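Local coordinates for carbonic anhydrase (Sordaria macrospora, PDB 4O1K), which catalyses, as a tetrameric beta-class carbonic anhydrase, the reversible hydration of carbon dioxide to bicarbonate at a bound zinc ion, at residues Cys56-Ile61 with Cys110-Cys115; Asn172-Ala177 with Thr212-Ile217. All coordinates share one frame; numbering follows the deposited sequence.

Contact 1: residues Cys56-Ile61 with Cys110-Cys115. With ZN (zinc ion), chain B.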
ATOM      1  N   CYS A  56      -7.483  -0.435 -17.622  1.00 26.60           N
ATOM      2  CA  CYS A  56      -6.224  -1.200 -17.526  1.00 27.41           C
ATOM      3  C   CYS A  56      -5.048  -0.526 -18.231  1.00 31.17           C
ATOM      4  O   CYS A  56      -5.209   0.096 -19.300  1.00 27.29           O
ATOM      5  CB  CYS A  56      -6.426  -2.614 -18.042  1.00 30.22           C
ATOM      6  SG  CYS A  56      -4.897  -3.609 -17.940  1.00 32.16           S
ATOM      7  N   SER A  57      -3.860  -0.653 -17.644  1.00 24.44           N
ATOM      8  CA  SER A  57      -2.663  -0.049 -18.204  1.00 24.77           C
ATOM      9  C   SER A  57      -2.298  -0.628 -19.576  1.00 27.48           C
ATOM     10  O   SER A  57      -1.589   0.022 -20.341  1.00 29.35           O
ATOM     11  CB  SER A  57      -1.496  -0.223 -17.252  1.00 24.57           C
ATOM     12  OG  SER A  57      -1.712   0.547 -16.078  1.00 26.67           O
ATOM     13  N   ASP A  58      -2.717  -1.864 -19.840  1.00 25.99           N
ATOM     14  CA  ASP A  58      -2.330  -2.525 -21.096  1.00 33.68           C
ATOM     15  C   ASP A  58      -3.421  -2.550 -22.128  1.00 38.98           C
ATOM     16  O   ASP A  58      -3.277  -3.237 -23.144  1.00 42.23           O
ATOM     17  CB  ASP A  58      -1.747  -3.948 -20.918  1.00 38.74           C
ATOM     18  CG  ASP A  58      -2.715  -4.941 -20.258  1.00 43.10           C
ATOM     19  OD1 ASP A  58      -3.881  -5.090 -20.699  1.00 39.53           O
ATOM     20  OD2 ASP A  58      -2.298  -5.598 -19.269  1.00 45.30           O
ATOM     21  N   SER A  59      -4.506  -1.826 -21.868  1.00 38.33           N
ATOM     22  CA  SER A  59      -5.511  -1.573 -22.893  1.00 42.94           C
ATOM     23  C   SER A  59      -4.874  -0.566 -23.852  1.00 44.29           C
ATOM     24  O   SER A  59      -3.958   0.155 -23.466  1.00 44.05           O
ATOM     25  CB  SER A  59      -6.792  -1.023 -22.264  1.00 44.80           C
ATOM     26  OG  SER A  59      -6.583   0.252 -21.672  1.00 44.65           O
ATOM     27  N   ARG A  60      -5.316  -0.533 -25.106  1.00 48.68           N
ATOM     28  CA  ARG A  60      -4.534   0.174 -26.132  1.00 51.69           C
ATOM     29  C   ARG A  60      -5.132   1.493 -26.621  1.00 53.12           C
ATOM     30  O   ARG A  60      -4.429   2.322 -27.201  1.00 59.06           O
ATOM     31  CB  ARG A  60      -4.279  -0.738 -27.335  1.00 53.84           C
ATOM     32  CG  ARG A  60      -4.497  -2.202 -27.046  1.00 60.74           C
ATOM     33  CD  ARG A  60      -3.371  -3.064 -27.594  1.00 66.26           C
ATOM     34  NE  ARG A  60      -3.873  -4.351 -28.064  1.00 69.32           N
ATOM     35  CZ  ARG A  60      -4.191  -5.375 -27.275  1.00 72.48           C
ATOM     36  NH1 ARG A  60      -4.643  -6.502 -27.811  1.00 73.39           N
ATOM     37  NH2 ARG A  60      -4.073  -5.282 -25.952  1.00 72.84           N
ATOM     38  N   ILE A  61      -6.428   1.672 -26.407  1.00 50.08           N
ATOM     39  CA  ILE A  61      -7.113   2.877 -26.847  1.00 48.66           C
ATOM     40  C   ILE A  61      -7.571   3.594 -25.582  1.00 44.29           C
ATOM     41  O   ILE A  61      -8.108   2.955 -24.686  1.00 43.99           O
ATOM     42  CB  ILE A  61      -8.350   2.519 -27.730  1.00 56.30           C
ATOM     43  CG1 ILE A  61      -7.924   1.837 -29.034  1.00 55.66           C
ATOM     44  CG2 ILE A  61      -9.161   3.749 -28.060  1.00 57.07           C
ATOM     45  CD1 ILE A  61      -7.162   2.745 -29.972  1.00 56.54           C
ATOM     46  N   CYS A 110     -13.617  -0.541 -16.487  1.00 22.71           N
ATOM     47  CA  CYS A 110     -13.608  -1.082 -17.841  1.00 25.04           C
ATOM     48  C   CYS A 110     -12.499  -2.095 -17.977  1.00 28.63           C
ATOM     49  O   CYS A 110     -11.312  -1.745 -17.847  1.00 28.88           O
ATOM     50  CB  CYS A 110     -13.391   0.035 -18.856  1.00 27.25           C
ATOM     51  SG  CYS A 110     -13.692  -0.523 -20.574  1.00 32.72           S
ATOM     52  N   GLY A 111     -12.859  -3.351 -18.214  1.00 26.53           N
ATOM     53  CA  GLY A 111     -11.825  -4.330 -18.496  1.00 26.95           C
ATOM     54  C   GLY A 111     -11.688  -4.444 -20.001  1.00 28.19           C
ATOM     55  O   GLY A 111     -12.335  -3.701 -20.743  1.00 28.00           O
ATOM     56  N   HIS A 112     -10.857  -5.374 -20.461  1.00 31.17           N
ATOM     57  CA  HIS A 112     -10.735  -5.548 -21.909  1.00 30.81           C
ATOM     58  C   HIS A 112     -10.301  -6.961 -22.223  1.00 30.80           C
ATOM     59  O   HIS A 112      -9.524  -7.564 -21.470  1.00 29.62           O
ATOM     60  CB  HIS A 112      -9.808  -4.489 -22.532  1.00 31.74           C
ATOM     61  CG  HIS A 112      -8.376  -4.611 -22.111  1.00 32.42           C
ATOM     62  ND1 HIS A 112      -7.357  -4.856 -23.007  1.00 36.40           N
ATOM     63  CD2 HIS A 112      -7.797  -4.545 -20.887  1.00 33.08           C
ATOM     64  CE1 HIS A 112      -6.212  -4.962 -22.348  1.00 34.98           C
ATOM     65  NE2 HIS A 112      -6.451  -4.761 -21.067  1.00 29.92           N
ATOM     66  N   TYR A 113     -10.848  -7.521 -23.303  1.00 32.58           N
ATOM     67  CA  TYR A 113     -10.480  -8.892 -23.660  1.00 36.08           C
ATOM     68  C   TYR A 113      -9.056  -8.898 -24.149  1.00 38.69           C
ATOM     69  O   TYR A 113      -8.589  -7.910 -24.740  1.00 39.64           O
ATOM     70  CB  TYR A 113     -11.411  -9.477 -24.736  1.00 35.22           C
ATOM     71  CG  TYR A 113     -12.842  -9.609 -24.261  1.00 39.74           C
ATOM     72  CD1 TYR A 113     -13.162 -10.405 -23.168  1.00 39.02           C
ATOM     73  CD2 TYR A 113     -13.871  -8.943 -24.898  1.00 43.60           C
ATOM     74  CE1 TYR A 113     -14.468 -10.521 -22.720  1.00 41.16           C
ATOM     75  CE2 TYR A 113     -15.186  -9.064 -24.462  1.00 45.36           C
ATOM     76  CZ  TYR A 113     -15.474  -9.854 -23.370  1.00 43.78           C
ATOM     77  OH  TYR A 113     -16.772  -9.972 -22.917  1.00 43.43           O
ATOM     78  N   GLY A 114      -8.360 -10.005 -23.910  1.00 42.46           N
ATOM     79  CA  GLY A 114      -6.971 -10.086 -24.304  1.00 44.67           C
ATOM     80  C   GLY A 114      -6.052  -9.478 -23.264  1.00 44.17           C
ATOM     81  O   GLY A 114      -4.847  -9.410 -23.484  1.00 45.20           O
ATOM     82  N   CYS A 115      -6.614  -9.062 -22.129  1.00 37.84           N
ATOM     83  CA  CYS A 115      -5.842  -8.419 -21.070  1.00 34.13           C
ATOM     84  C   CYS A 115      -4.599  -9.187 -20.662  1.00 37.23           C
ATOM     85  O   CYS A 115      -4.685 -10.336 -20.204  1.00 36.91           O
ATOM     86  CB  CYS A 115      -6.714  -8.209 -19.843  1.00 30.39           C
ATOM     87  SG  CYS A 115      -5.898  -7.273 -18.511  1.00 35.67           S
TER
HETATM   88 ZN    ZN B 301      -5.265  -5.330 -19.427  1.00 32.74          ZN
HETATM   89  O   HOH W   1      -9.298  -1.042 -19.706  1.00 37.67           O
HETATM   90  O   HOH W   2      -2.961  -6.858 -23.301  1.00 59.73           O

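Contact 2: residues Asn172-Ala177 with Thr212-Ile217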
ATOM      1  N   ASN A 172     -16.047  -4.081  -5.321  1.00 27.12           N
ATOM      2  CA  ASN A 172     -15.101  -3.370  -4.436  1.00 29.47           C
ATOM      3  C   ASN A 172     -15.267  -1.861  -4.424  1.00 27.08           C
ATOM      4  O   ASN A 172     -14.992  -1.220  -3.400  1.00 25.79           O
ATOM      5  CB  ASN A 172     -13.650  -3.707  -4.787  1.00 28.69           C
ATOM      6  CG  ASN A 172     -13.340  -5.190  -4.617  1.00 30.20           C
ATOM      7  OD1 ASN A 172     -14.083  -5.920  -3.969  1.00 29.42           O
ATOM      8  ND2 ASN A 172     -12.251  -5.635  -5.226  1.00 28.82           N
ATOM      9  N   VAL A 173     -15.693  -1.275  -5.554  1.00 24.38           N
ATOM     10  CA  VAL A 173     -16.005   0.167  -5.538  1.00 22.73           C
ATOM     11  C   VAL A 173     -17.219   0.412  -4.642  1.00 23.96           C
ATOM     12  O   VAL A 173     -17.227   1.365  -3.834  1.00 26.17           O
ATOM     13  CB  VAL A 173     -16.315   0.726  -6.947  1.00 24.70           C
ATOM     14  CG1 VAL A 173     -16.785   2.183  -6.837  1.00 26.04           C
ATOM     15  CG2 VAL A 173     -15.086   0.682  -7.810  1.00 20.74           C
ATOM     16  N   VAL A 174     -18.211  -0.470  -4.731  1.00 24.58           N
ATOM     17  CA  VAL A 174     -19.430  -0.275  -3.905  1.00 27.07           C
ATOM     18  C   VAL A 174     -19.217  -0.344  -2.387  1.00 29.05           C
ATOM     19  O   VAL A 174     -19.975   0.265  -1.588  1.00 31.29           O
ATOM     20  CB  VAL A 174     -20.544  -1.226  -4.351  1.00 30.03           C
ATOM     21  CG1 VAL A 174     -21.807  -1.092  -3.494  1.00 32.48           C
ATOM     22  CG2 VAL A 174     -20.901  -0.932  -5.765  1.00 28.51           C
ATOM     23  N   LYS A 175     -18.195  -1.081  -1.978  1.00 27.90           N
ATOM     24  CA  LYS A 175     -17.872  -1.199  -0.551  1.00 28.26           C
ATOM     25  C   LYS A 175     -17.385   0.097   0.052  1.00 30.72           C
ATOM     26  O   LYS A 175     -17.443   0.275   1.284  1.00 31.82           O
ATOM     27  CB  LYS A 175     -16.791  -2.255  -0.343  1.00 26.22           C
ATOM     28  CG  LYS A 175     -17.176  -3.668  -0.795  1.00 27.53           C
ATOM     29  CD  LYS A 175     -15.943  -4.616  -0.671  1.00 27.48           C
ATOM     30  CE  LYS A 175     -16.256  -5.988  -1.288  1.00 34.78           C
ATOM     31  NZ  LYS A 175     -15.022  -6.852  -1.253  1.00 35.98           N
ATOM     32  N   THR A 176     -16.889   1.012  -0.791  1.00 28.72           N
ATOM     33  CA  THR A 176     -16.316   2.251  -0.255  1.00 29.68           C
ATOM     34  C   THR A 176     -17.343   3.111   0.440  1.00 33.67           C
ATOM     35  O   THR A 176     -18.480   3.208  -0.008  1.00 31.85           O
ATOM     36  CB  THR A 176     -15.530   3.075  -1.293  1.00 30.35           C
ATOM     37  OG1 THR A 176     -16.414   3.609  -2.298  1.00 32.02           O
ATOM     38  CG2 THR A 176     -14.490   2.197  -1.943  1.00 24.26           C
ATOM     39  N   ALA A 177     -16.936   3.720   1.555  1.00 35.73           N
ATOM     40  CA  ALA A 177     -17.813   4.589   2.333  1.00 38.42           C
ATOM     41  C   ALA A 177     -18.268   5.785   1.509  1.00 39.75           C
ATOM     42  O   ALA A 177     -19.431   6.200   1.593  1.00 42.03           O
ATOM     43  CB  ALA A 177     -17.108   5.052   3.633  1.00 41.00           C
ATOM     44  N   THR A 212     -28.453  -4.291  -6.294  1.00 54.19           N
ATOM     45  CA  THR A 212     -28.381  -5.550  -5.547  1.00 50.50           C
ATOM     46  C   THR A 212     -27.004  -5.794  -4.924  1.00 48.30           C
ATOM     47  O   THR A 212     -26.891  -6.370  -3.836  1.00 46.09           O
ATOM     48  CB  THR A 212     -28.800  -6.767  -6.418  1.00 64.59           C
ATOM     49  OG1 THR A 212     -27.822  -7.009  -7.437  1.00 70.66           O
ATOM     50  CG2 THR A 212     -30.125  -6.509  -7.075  1.00 59.68           C
ATOM     51  N   ILE A 213     -25.949  -5.350  -5.602  1.00 50.76           N
ATOM     52  CA  ILE A 213     -24.610  -5.473  -5.034  1.00 48.23           C
ATOM     53  C   ILE A 213     -24.568  -4.688  -3.743  1.00 45.21           C
ATOM     54  O   ILE A 213     -24.095  -5.180  -2.711  1.00 45.09           O
ATOM     55  CB  ILE A 213     -23.527  -4.926  -5.980  1.00 46.47           C
ATOM     56  CG1 ILE A 213     -23.307  -5.885  -7.141  1.00 47.28           C
ATOM     57  CG2 ILE A 213     -22.236  -4.735  -5.235  1.00 46.27           C
ATOM     58  CD1 ILE A 213     -22.363  -5.332  -8.195  1.00 49.75           C
ATOM     59  N   LEU A 214     -25.103  -3.477  -3.811  1.00 43.61           N
ATOM     60  CA  LEU A 214     -25.134  -2.578  -2.670  1.00 48.95           C
ATOM     61  C   LEU A 214     -25.925  -3.201  -1.512  1.00 50.80           C
ATOM     62  O   LEU A 214     -25.500  -3.125  -0.350  1.00 50.55           O
ATOM     63  CB  LEU A 214     -25.720  -1.223  -3.088  1.00 52.13           C
ATOM     64  CG  LEU A 214     -25.925  -0.126  -2.039  1.00 53.63           C
ATOM     65  CD1 LEU A 214     -24.620   0.240  -1.337  1.00 52.68           C
ATOM     66  CD2 LEU A 214     -26.560   1.108  -2.669  1.00 54.90           C
ATOM     67  N   LYS A 215     -27.056  -3.834  -1.823  1.00 53.65           N
ATOM     68  CA  LYS A 215     -27.874  -4.456  -0.782  1.00 54.42           C
ATOM     69  C   LYS A 215     -27.142  -5.610  -0.088  1.00 55.05           C
ATOM     70  O   LYS A 215     -27.223  -5.752   1.137  1.00 51.46           O
ATOM     71  CB  LYS A 215     -29.211  -4.933  -1.343  1.00 58.33           C
ATOM     72  CG  LYS A 215     -30.197  -5.318  -0.259  1.00 62.92           C
ATOM     73  CD  LYS A 215     -31.360  -6.126  -0.816  1.00 68.82           C
ATOM     74  CE  LYS A 215     -32.383  -6.440   0.272  1.00 70.90           C
ATOM     75  NZ  LYS A 215     -33.639  -7.037  -0.283  1.00 72.64           N
ATOM     76  N   ASP A 216     -26.423  -6.419  -0.869  1.00 56.69           N
ATOM     77  CA  ASP A 216     -25.649  -7.546  -0.329  1.00 60.27           C
ATOM     78  C   ASP A 216     -24.537  -7.093   0.601  1.00 55.72           C
ATOM     79  O   ASP A 216     -24.329  -7.670   1.675  1.00 54.64           O
ATOM     80  CB  ASP A 216     -25.026  -8.360  -1.458  1.00 66.99           C
ATOM     81  CG  ASP A 216     -26.055  -9.076  -2.289  1.00 77.51           C
ATOM     82  OD1 ASP A 216     -27.249  -8.706  -2.203  1.00 83.37           O
ATOM     83  OD2 ASP A 216     -25.669 -10.006  -3.029  1.00 79.57           O
ATOM     84  N   ILE A 217     -23.809  -6.064   0.170  1.00 49.81           N
ATOM     85  CA  ILE A 217     -22.759  -5.470   0.978  1.00 46.61           C
ATOM     86  C   ILE A 217     -23.331  -4.832   2.247  1.00 45.28           C
ATOM     87  O   ILE A 217     -22.687  -4.845   3.293  1.00 44.24           O
ATOM     88  CB  ILE A 217     -21.953  -4.447   0.159  1.00 47.22           C
ATOM     89  CG1 ILE A 217     -21.127  -5.171  -0.898  1.00 49.92           C
ATOM     90  CG2 ILE A 217     -21.022  -3.645   1.050  1.00 45.95           C
ATOM     91  CD1 ILE A 217     -20.619  -4.272  -2.016  1.00 50.70           C
TER

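Contact 1: residues Cys56-Ile61 with Cys110-Cys115
C56, D58, H112 and C115 meet on one zinc ion, the site of two cysteines, a histidine and an aspartate that defines the closed form of beta-class carbonic anhydrases; in open forms a water or hydroxide takes the aspartate's position. C56 ends its strand and H112 lies in the adjoining parallel strand, whose loop supplies C115. D58 OD1 gives the shortest metal bond, 1.9 Å from zinc, and the shared ion explains why it stands so near H112 NE2. The histidine ring is tightly held: S59 CB sits over one face, 2° off the ring normal in a CH-pi contact, and the backbone N of C115 covers the opposite face toward the rim. With chi1 at -180°, C56 SG lies anti to its backbone N and reaches the ring edge while bonding zinc.

The side facing R60 and G114 is looser. A water accepts a weak bond from R60 NH2 and donates a weak one to D58 OD1, besides donating to G114 O at 3.2 Å. R60 itself is held through NE by L43 of the second subunit, and F198 makes a cation-pi contact with it. At the strand ends a second water spans C56 N and C110 O, 4.1 Å apart. C56 is steadied as a ligand by its own turn, D58 N donating to C56 SG over 3.4 Å with an almost straight N-H...S angle of 170°.

Contact 2: residues Asn172-Ala177 with Thr212-Ile217
V174 projects from the end of helix 154-174 into a shallow hollow on helix 210-218 lined by I213, L214 and I217, a compact example of helix-to-helix apolar packing. Its CG1 branch does most of the filling. With chi1 at 178° this methyl stands anti to the backbone N, and it presses on the backbone of the facing helix, 3.7 Å from L214 CA. L214 CD1 closes one wall of the hollow at 3.8 Å from V174 CG1. On the I213 side the approach is a little wider, V174 CB lying 4.0 Å from I213 CG2.

The fit is reciprocal. I217 reaches back, and its terminal methyl settles into the notch between neighbouring side chains: I217 CD1 is 3.7 Å from V174 CG1 and equally close to K175 CG, 3.7 Å away. K175 and I217 cross at about a right angle, and the isoleucine tip meets the lysine at CG, near the root of its chain. Beyond CG the lysine runs extended and carries its charge away from the apolar patch; K175 NZ donates to N172 OD1 at 3.0 Å and forms a salt bridge with D139 of the third subunit. An alanine here would probably open a gap beside the I217 methyl and leave that aspartate without its cationic mate.

After K175 the chain turns, T176 OG1 bonding to V173 O at 2.8 Å, and T176 then takes the N-cap position of helix 177-186. That helix adds L179 against V174, and Q180 and Y183 against L214. I191 of strand 190-197 touches V174 as well, which sets the end of helix 154-174 against the sheet, while helix 210-218 packs on V174 and K175.

Overall arrangement
The centre of contact 1 lies about 9 Å from the centre of the chain, that of contact 2 about 17 Å, yet contact 2 is wholly buried while contact 1 is only partly so. Their centres are 24 Å apart, they do not touch, and they follow in series along the chain. Contact 1 belongs to the ends of the central parallel strands and is built from metal bonds, polar groups and waters; contact 2 joins two helices through aliphatic side chains. Strand 190-197 links their surroundings, pairing with 110-115 and packing on 172-177. Each also meets a different neighbouring chain of the tetramer, the second subunit at contact 1 and the third at contact 2.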